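Local coordinates for protein malyl-CoA lyase/beta-methylmalyl-CoA lyase (Methylobacterium extorquens, PDB 5UGR) that is a magnesium-binding TIM-barrel enzyme of the HpcH/HpaI aldolase/citrate lyase family, built as an assembly of six chains, at residues Q54-I59 against V89-E94; H83-D88 against Y114-L119. One frame throughout, in Å; residues are numbered along the deposited sequence.

Interaction 1 of 2, residues Q54-I59 against V89-E94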
ATOM      1  N   GLN A  54      37.919 -19.374   4.219  1.00 22.07           N
ATOM      2  CA  GLN A  54      38.239 -20.812   4.162  1.00 22.33           C
ATOM      3  C   GLN A  54      37.006 -21.683   4.228  1.00 20.25           C
ATOM      4  O   GLN A  54      36.914 -22.702   3.545  1.00 19.64           O
ATOM      5  CB  GLN A  54      39.237 -21.186   5.262  1.00 25.16           C
ATOM      6  CG  GLN A  54      39.771 -22.594   5.151  1.00 24.50           C
ATOM      7  CD  GLN A  54      40.503 -22.882   3.848  1.00 28.60           C
ATOM      8  OE1 GLN A  54      41.383 -22.136   3.450  1.00 31.69           O
ATOM      9  NE2 GLN A  54      40.117 -23.959   3.157  1.00 26.02           N
ATOM     10  N   ALA A  55      36.019 -21.262   5.042  1.00 19.41           N
ATOM     11  CA  ALA A  55      34.822 -22.078   5.156  1.00 19.95           C
ATOM     12  C   ALA A  55      34.136 -22.167   3.808  1.00 20.10           C
ATOM     13  O   ALA A  55      33.584 -23.196   3.439  1.00 18.97           O
ATOM     14  CB  ALA A  55      33.889 -21.469   6.198  1.00 18.93           C
ATOM     15  N   ARG A  56      34.206 -21.086   3.034  1.00 18.03           N
ATOM     16  CA  ARG A  56      33.610 -21.067   1.702  1.00 17.03           C
ATOM     17  C   ARG A  56      34.258 -22.090   0.799  1.00 20.28           C
ATOM     18  O   ARG A  56      33.595 -22.894   0.103  1.00 18.90           O
ATOM     19  CB  ARG A  56      33.672 -19.645   1.132  1.00 20.37           C
ATOM     20  CG  ARG A  56      32.873 -19.455  -0.106  1.00 19.19           C
ATOM     21  CD  ARG A  56      33.040 -18.074  -0.699  1.00 18.35           C
ATOM     22  NE  ARG A  56      32.732 -16.968   0.232  1.00 17.61           N
ATOM     23  CZ  ARG A  56      33.513 -15.959   0.615  1.00 18.19           C
ATOM     24  NH1 ARG A  56      34.800 -15.890   0.282  1.00 19.83           N
ATOM     25  NH2 ARG A  56      33.024 -15.006   1.386  1.00 19.49           N
ATOM     26  N   LYS A  57      35.587 -22.117   0.864  1.00 20.57           N
ATOM     27  CA  LYS A  57      36.305 -23.149   0.116  1.00 21.92           C
ATOM     28  C   LYS A  57      36.006 -24.583   0.576  1.00 20.84           C
ATOM     29  O   LYS A  57      35.797 -25.478  -0.239  1.00 20.95           O
ATOM     30  CB  LYS A  57      37.812 -22.852   0.213  1.00 21.91           C
ATOM     31  CG  LYS A  57      38.246 -21.577  -0.482  1.00 24.24           C
ATOM     32  CD  LYS A  57      39.754 -21.393  -0.253  1.00 30.79           C
ATOM     33  CE  LYS A  57      40.194 -20.045  -0.781  1.00 32.60           C
ATOM     34  NZ  LYS A  57      41.582 -19.714  -0.363  1.00 38.40           N
ATOM     35  N   ASN A  58      35.928 -24.760   1.882  1.00 20.98           N
ATOM     36  CA  ASN A  58      35.597 -26.053   2.481  1.00 21.42           C
ATOM     37  C   ASN A  58      34.252 -26.536   1.995  1.00 20.04           C
ATOM     38  O   ASN A  58      34.081 -27.730   1.637  1.00 20.83           O
ATOM     39  CB  ASN A  58      35.585 -26.014   3.998  1.00 23.27           C
ATOM     40  CG  ASN A  58      36.949 -25.712   4.629  1.00 20.92           C
ATOM     41  OD1 ASN A  58      38.022 -25.874   4.007  1.00 25.01           O
ATOM     42  ND2 ASN A  58      36.910 -25.317   5.882  1.00 23.06           N
ATOM     43  N   ILE A  59      33.277 -25.606   1.971  1.00 19.38           N
ATOM     44  CA  ILE A  59      31.954 -26.003   1.521  1.00 19.41           C
ATOM     45  C   ILE A  59      31.848 -26.391   0.039  1.00 20.20           C
ATOM     46  O   ILE A  59      31.162 -27.325  -0.344  1.00 20.64           O
ATOM     47  CB  ILE A  59      30.938 -24.847   1.896  1.00 18.74           C
ATOM     48  CG1 ILE A  59      30.706 -24.894   3.413  1.00 18.35           C
ATOM     49  CG2 ILE A  59      29.619 -25.007   1.132  1.00 18.34           C
ATOM     50  CD1 ILE A  59      29.912 -23.727   3.992  1.00 19.25           C
ATOM     51  N   VAL A  89      27.546 -16.530  -2.490  1.00 14.80           N
ATOM     52  CA  VAL A  89      26.580 -16.910  -3.511  1.00 15.11           C
ATOM     53  C   VAL A  89      27.282 -17.190  -4.836  1.00 15.32           C
ATOM     54  O   VAL A  89      27.061 -18.227  -5.466  1.00 16.23           O
ATOM     55  CB  VAL A  89      25.477 -15.843  -3.654  1.00 14.40           C
ATOM     56  CG1 VAL A  89      24.480 -16.206  -4.747  1.00 16.22           C
ATOM     57  CG2 VAL A  89      24.723 -15.676  -2.312  1.00 15.61           C
ATOM     58  N   VAL A  90      28.095 -16.246  -5.276  1.00 14.94           N
ATOM     59  CA  VAL A  90      28.785 -16.394  -6.582  1.00 15.75           C
ATOM     60  C   VAL A  90      29.659 -17.660  -6.581  1.00 16.97           C
ATOM     61  O   VAL A  90      29.521 -18.510  -7.454  1.00 16.63           O
ATOM     62  CB  VAL A  90      29.641 -15.142  -6.913  1.00 16.16           C
ATOM     63  CG1 VAL A  90      30.568 -15.429  -8.109  1.00 19.65           C
ATOM     64  CG2 VAL A  90      28.730 -13.965  -7.244  1.00 15.71           C
ATOM     65  N   ASP A  91      30.540 -17.790  -5.594  1.00 17.05           N
ATOM     66  CA  ASP A  91      31.529 -18.890  -5.672  1.00 17.05           C
ATOM     67  C   ASP A  91      30.850 -20.260  -5.560  1.00 17.54           C
ATOM     68  O   ASP A  91      31.166 -21.190  -6.296  1.00 19.20           O
ATOM     69  CB  ASP A  91      32.609 -18.762  -4.623  1.00 19.31           C
ATOM     70  CG  ASP A  91      33.523 -17.607  -4.842  1.00 20.88           C
ATOM     71  OD1 ASP A  91      33.402 -16.895  -5.853  1.00 23.33           O
ATOM     72  OD2 ASP A  91      34.485 -17.502  -4.036  1.00 23.43           O
ATOM     73  N   ILE A  92      29.900 -20.387  -4.643  1.00 15.26           N
ATOM     74  CA  ILE A  92      29.282 -21.691  -4.411  1.00 16.90           C
ATOM     75  C   ILE A  92      28.287 -22.028  -5.483  1.00 17.87           C
ATOM     76  O   ILE A  92      28.281 -23.191  -5.962  1.00 16.97           O
ATOM     77  CB  ILE A  92      28.708 -21.833  -2.989  1.00 16.53           C
ATOM     78  CG1 ILE A  92      29.800 -21.613  -1.960  1.00 18.10           C
ATOM     79  CG2 ILE A  92      27.990 -23.159  -2.800  1.00 17.39           C
ATOM     80  CD1 ILE A  92      29.374 -21.345  -0.517  1.00 17.61           C
ATOM     81  N   VAL A  93      27.424 -21.067  -5.892  1.00 15.97           N
ATOM     82  CA  VAL A  93      26.460 -21.422  -6.901  1.00 16.35           C
ATOM     83  C   VAL A  93      27.187 -21.719  -8.233  1.00 17.57           C
ATOM     84  O   VAL A  93      26.808 -22.675  -8.956  1.00 18.49           O
ATOM     85  CB  VAL A  93      25.318 -20.387  -7.056  1.00 15.92           C
ATOM     86  CG1 VAL A  93      24.345 -20.763  -8.151  1.00 17.83           C
ATOM     87  CG2 VAL A  93      24.573 -20.212  -5.728  1.00 17.17           C
ATOM     88  N   GLU A  94      28.245 -20.987  -8.539  1.00 16.17           N
ATOM     89  CA  GLU A  94      28.988 -21.282  -9.783  1.00 17.86           C
ATOM     90  C   GLU A  94      29.566 -22.682  -9.771  1.00 20.38           C
ATOM     91  O   GLU A  94      29.515 -23.362 -10.790  1.00 22.36           O
ATOM     92  CB  GLU A  94      30.086 -20.240 -10.022  1.00 17.95           C
ATOM     93  CG  GLU A  94      29.594 -18.917 -10.582  1.00 18.58           C
ATOM     94  CD  GLU A  94      30.709 -17.931 -10.903  1.00 20.99           C
ATOM     95  OE1 GLU A  94      31.902 -18.208 -10.635  1.00 22.21           O
ATOM     96  OE2 GLU A  94      30.362 -16.870 -11.484  1.00 20.52           O
TER
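R56 runs straight through its first two torsions, CG anti to the backbone N (chi1 -169°) and then on to CD, before turning at chi3. The straight part lies across I92 and D91; the turn takes the guanidinium away to D88, where NE makes a salt bridge. What segment 89-94 receives from R56 is therefore mostly its aliphatic stem. CG rests 4.0 Å from I92 CD1, and CD comes within 3.7 Å of D91 OD2.

The charged ends themselves stay apart. R56 NH1 and D91 OD2 are 4.6 Å from each other, and the guanidinium and carboxylate planes stand 89° apart, far from a paired, coplanar arrangement. The opposite charges may still attract weakly at this range. A link from D91 OD2 to R87 NH2 is less certain, because R87 is modelled in two conformers.

These two segments belong to successive outer helices of a TIM barrel, 52-65 and 85-95. Their local axes are nearly parallel, 12° apart, and approach to 10.0 Å, a separation that side chains must bridge. I92 does so by extending CD1 between R56 and I59, meeting I59 CG2 at 4.0 Å. Apolar packing continues around this pair: I60 and L63 also touch I92, L43 reaches both isoleucines, and M28 of helix 25-32 lies against I59.

Interaction 2 of 2, residues H83-D88 against Y114-L119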
ATOM      1  N   HIS A  83      30.001  -7.987   3.931  1.00 15.26           N
ATOM      2  CA  HIS A  83      30.685  -8.031   2.615  1.00 17.10           C
ATOM      3  C   HIS A  83      30.906  -9.456   2.100  1.00 14.90           C
ATOM      4  O   HIS A  83      31.153  -9.662   0.934  1.00 18.13           O
ATOM      5  CB  HIS A  83      32.018  -7.262   2.637  1.00 17.48           C
ATOM      6  CG  HIS A  83      33.085  -7.866   3.493  1.00 17.48           C
ATOM      7  ND1 HIS A  83      34.011  -8.773   3.012  1.00 24.07           N
ATOM      8  CD2 HIS A  83      33.387  -7.679   4.789  1.00 18.66           C
ATOM      9  CE1 HIS A  83      34.860  -9.082   3.984  1.00 22.55           C
ATOM     10  NE2 HIS A  83      34.500  -8.443   5.071  1.00 27.45           N
ATOM     11  N   TYR A  84      30.807 -10.453   2.998  1.00 14.56           N
ATOM     12  CA  TYR A  84      31.085 -11.832   2.648  1.00 14.42           C
ATOM     13  C   TYR A  84      30.052 -12.430   1.673  1.00 16.05           C
ATOM     14  O   TYR A  84      30.346 -13.347   0.938  1.00 15.07           O
ATOM     15  CB  TYR A  84      31.079 -12.714   3.886  1.00 15.56           C
ATOM     16  CG  TYR A  84      31.992 -12.230   4.972  1.00 15.50           C
ATOM     17  CD1 TYR A  84      33.392 -12.450   4.892  1.00 18.49           C
ATOM     18  CD2 TYR A  84      31.477 -11.495   6.050  1.00 19.54           C
ATOM     19  CE1 TYR A  84      34.207 -11.955   5.907  1.00 22.61           C
ATOM     20  CE2 TYR A  84      32.311 -11.015   7.041  1.00 21.69           C
ATOM     21  CZ  TYR A  84      33.654 -11.253   6.962  1.00 22.56           C
ATOM     22  OH  TYR A  84      34.435 -10.712   7.968  1.00 30.99           O
ATOM     23  N   MET A  85      28.820 -11.903   1.754  1.00 13.79           N
ATOM     24  CA  MET A  85      27.704 -12.611   1.149  1.00 14.36           C
ATOM     25  C   MET A  85      27.834 -12.805  -0.378  1.00 14.28           C
ATOM     26  O   MET A  85      27.541 -13.888  -0.906  1.00 14.46           O
ATOM     27  CB  MET A  85      26.395 -11.873   1.470  1.00 13.12           C
ATOM     28  CG  MET A  85      25.199 -12.672   1.059  1.00 14.87           C
ATOM     29  SD  MET A  85      23.859 -11.682   0.368  1.00 15.35           S
ATOM     30  CE  MET A  85      24.508 -11.479  -1.302  1.00 16.47           C
ATOM     31  N   TYR A  86      28.214 -11.747  -1.092  1.00 13.77           N
ATOM     32  CA  TYR A  86      28.172 -11.891  -2.560  1.00 14.88           C
ATOM     33  C   TYR A  86      29.143 -12.983  -3.044  1.00 15.01           C
ATOM     34  O   TYR A  86      28.830 -13.698  -3.978  1.00 15.58           O
ATOM     35  CB  TYR A  86      28.395 -10.581  -3.319  1.00 16.51           C
ATOM     36  CG  TYR A  86      29.811 -10.039  -3.346  1.00 14.46           C
ATOM     37  CD1 TYR A  86      30.327  -9.315  -2.280  1.00 16.92           C
ATOM     38  CD2 TYR A  86      30.613 -10.232  -4.461  1.00 16.47           C
ATOM     39  CE1 TYR A  86      31.578  -8.776  -2.309  1.00 16.68           C
ATOM     40  CE2 TYR A  86      31.885  -9.701  -4.498  1.00 15.95           C
ATOM     41  CZ  TYR A  86      32.373  -8.981  -3.416  1.00 17.97           C
ATOM     42  OH  TYR A  86      33.640  -8.391  -3.491  1.00 19.91           O
ATOM     43  N   ARG A  87      30.270 -13.122  -2.369  0.50 14.84           N
ATOM     44  CA  ARG A  87      31.182 -14.192  -2.723  0.50 16.47           C
ATOM     45  C   ARG A  87      30.707 -15.593  -2.313  0.50 16.95           C
ATOM     46  O   ARG A  87      30.929 -16.554  -3.030  0.50 16.92           O
ATOM     47  CB  ARG A  87      32.573 -13.845  -2.217  0.50 18.04           C
ATOM     48  CG  ARG A  87      33.294 -13.129  -3.349  0.50 20.48           C
ATOM     49  CD  ARG A  87      34.333 -14.059  -4.014  0.50 23.63           C
ATOM     50  NE  ARG A  87      35.409 -13.784  -3.137  0.50 30.62           N
ATOM     51  CZ  ARG A  87      36.383 -14.583  -2.807  0.50 24.84           C
ATOM     52  NH1 ARG A  87      37.201 -14.087  -1.940  0.50 26.94           N
ATOM     53  NH2 ARG A  87      36.530 -15.801  -3.342  0.50 23.38           N
ATOM     54  N   ASP A  88      29.953 -15.682  -1.219  1.00 15.74           N
ATOM     55  CA  ASP A  88      29.286 -16.927  -0.855  1.00 15.76           C
ATOM     56  C   ASP A  88      28.395 -17.436  -1.999  1.00 16.34           C
ATOM     57  O   ASP A  88      28.460 -18.581  -2.397  1.00 16.97           O
ATOM     58  CB  ASP A  88      28.427 -16.772   0.389  1.00 15.77           C
ATOM     59  CG  ASP A  88      29.181 -16.374   1.644  1.00 16.35           C
ATOM     60  OD1 ASP A  88      30.446 -16.553   1.749  1.00 16.38           O
ATOM     61  OD2 ASP A  88      28.476 -15.890   2.616  1.00 14.99           O
ATOM     62  N   TYR A 114      14.297 -10.620  -2.913  1.00 11.30           N
ATOM     63  CA  TYR A 114      14.413 -10.224  -4.311  1.00 11.02           C
ATOM     64  C   TYR A 114      15.880 -10.114  -4.706  1.00 11.32           C
ATOM     65  O   TYR A 114      16.295 -10.561  -5.789  1.00 12.58           O
ATOM     66  CB  TYR A 114      13.616  -8.957  -4.569  1.00 11.67           C
ATOM     67  CG  TYR A 114      13.359  -8.505  -5.969  1.00 11.04           C
ATOM     68  CD1 TYR A 114      14.327  -7.830  -6.711  1.00 11.21           C
ATOM     69  CD2 TYR A 114      12.105  -8.752  -6.581  1.00 12.09           C
ATOM     70  CE1 TYR A 114      14.045  -7.293  -7.978  1.00 11.10           C
ATOM     71  CE2 TYR A 114      11.830  -8.239  -7.833  1.00 11.67           C
ATOM     72  CZ  TYR A 114      12.771  -7.501  -8.536  1.00 11.65           C
ATOM     73  OH  TYR A 114      12.463  -7.001  -9.777  1.00 11.29           O
ATOM     74  N   ALA A 115      16.662  -9.451  -3.864  1.00 10.97           N
ATOM     75  CA  ALA A 115      18.082  -9.258  -4.182  1.00 11.97           C
ATOM     76  C   ALA A 115      18.809 -10.552  -4.407  1.00 11.75           C
ATOM     77  O   ALA A 115      19.638 -10.633  -5.343  1.00 13.54           O
ATOM     78  CB  ALA A 115      18.749  -8.412  -3.109  1.00 12.81           C
ATOM     79  N   ILE A 116      18.555 -11.533  -3.531  1.00 11.43           N
ATOM     80  CA  ILE A 116      19.217 -12.835  -3.676  1.00 11.79           C
ATOM     81  C   ILE A 116      18.672 -13.574  -4.889  1.00 12.14           C
ATOM     82  O   ILE A 116      19.409 -14.318  -5.556  1.00 13.60           O
ATOM     83  CB  ILE A 116      19.126 -13.651  -2.373  1.00 13.18           C
ATOM     84  CG1 ILE A 116      19.582 -12.808  -1.180  1.00 14.30           C
ATOM     85  CG2 ILE A 116      19.952 -14.946  -2.467  1.00 14.40           C
ATOM     86  CD1 ILE A 116      20.861 -12.068  -1.305  1.00 15.97           C
ATOM     87  N   ASP A 117      17.391 -13.385  -5.198  1.00 11.60           N
ATOM     88  CA  ASP A 117      16.782 -14.003  -6.388  1.00 11.75           C
ATOM     89  C   ASP A 117      17.471 -13.458  -7.682  1.00 13.27           C
ATOM     90  O   ASP A 117      17.829 -14.259  -8.550  1.00 13.43           O
ATOM     91  CB  ASP A 117      15.285 -13.727  -6.342  1.00 12.16           C
ATOM     92  CG  ASP A 117      14.433 -14.695  -7.108  1.00 13.16           C
ATOM     93  OD1 ASP A 117      14.968 -15.516  -7.889  1.00 14.03           O
ATOM     94  OD2 ASP A 117      13.178 -14.558  -6.984  1.00 14.31           O
ATOM     95  N   VAL A 118      17.722 -12.143  -7.769  1.00 12.39           N
ATOM     96  CA  VAL A 118      18.394 -11.571  -8.910  1.00 12.17           C
ATOM     97  C   VAL A 118      19.760 -12.279  -9.093  1.00 12.53           C
ATOM     98  O   VAL A 118      20.062 -12.772 -10.190  1.00 13.07           O
ATOM     99  CB  VAL A 118      18.584 -10.071  -8.739  1.00 12.73           C
ATOM    100  CG1 VAL A 118      19.471  -9.525  -9.839  1.00 15.13           C
ATOM    101  CG2 VAL A 118      17.217  -9.331  -8.766  1.00 12.87           C
ATOM    102  N   LEU A 119      20.569 -12.292  -8.036  1.00 12.95           N
ATOM    103  CA  LEU A 119      21.947 -12.797  -8.141  1.00 13.78           C
ATOM    104  C   LEU A 119      21.926 -14.273  -8.488  1.00 15.34           C
ATOM    105  O   LEU A 119      22.685 -14.727  -9.385  1.00 14.23           O
ATOM    106  CB  LEU A 119      22.680 -12.468  -6.848  1.00 14.36           C
ATOM    107  CG  LEU A 119      24.151 -12.898  -6.786  1.00 16.49           C
ATOM    108  CD1 LEU A 119      24.967 -12.263  -7.927  1.00 16.81           C
ATOM    109  CD2 LEU A 119      24.728 -12.508  -5.446  1.00 16.83           C
TER
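The shortest polar bond within the two segments, 2.9 Å from V118 N to Y114 O, closes the helical turn whose I116 meets M85 across the contact; L119, one residue beyond that turn, faces M85 as well. I116 O has a further hydrogen bond to T120 OG1, one turn along. Between the segments themselves the contact is apolar, and M85 is at its centre.

The M85 side chain leaves its helix with CG anti to the backbone N, then bends twice. Its second torsion, -142°, is well removed from a staggered value, and a further bend at chi3 swings the methyl round. The outcome is that the thioether end meets the end of I116 tip to tip: SD lies 3.5 Å from I116 CD1, and CE is 3.7 Å from that same methyl. I116 contributes its share of the reach by folding CG1 and CD1 forward, since its CB bond does not itself aim at M85. The pair is close-packed for sulfur against a methyl. L119 approaches more loosely, with CD2 at 4.3 Å from M85 CE, so the methionine methyl has a neighbour from each of two successive turns of helix 110-127.

I77 and L80 add to the apolar surroundings of M85, F135 of strand 134-139 backs I116, and Q122 of a second subunit also packs on M85. All three touching residues are buried. The M85 side chain is about 13 Å from a bound magnesium ion, so this is packing rather than metal coordination. Helices 85-95 and 110-127 follow barrel strands 72-76 and 101-104, and their side chains join neighbouring helices in the outer layer of the TIM barrel.

In the fold
Interactions 1 and 2 share helix 85-95, which has helix 52-65 as its partner in interaction 1 and helix 110-127 in interaction 2. Their centres are 12 Å apart on the same side of the chain's centre. Along the sequence the segments alternate: 54-59, 83-88, 89-94, 114-119. The two contacts also meet directly, through the R56 to D88 salt bridge, whose NE and OD1 are 2.8 Å apart, and through V89 CG1 against L119 CD2 at 3.8 Å. Three successive helices of the barrel's outer layer are thus joined in a row. Both contacts touch a second subunit, placing this part of the shell at a subunit interface.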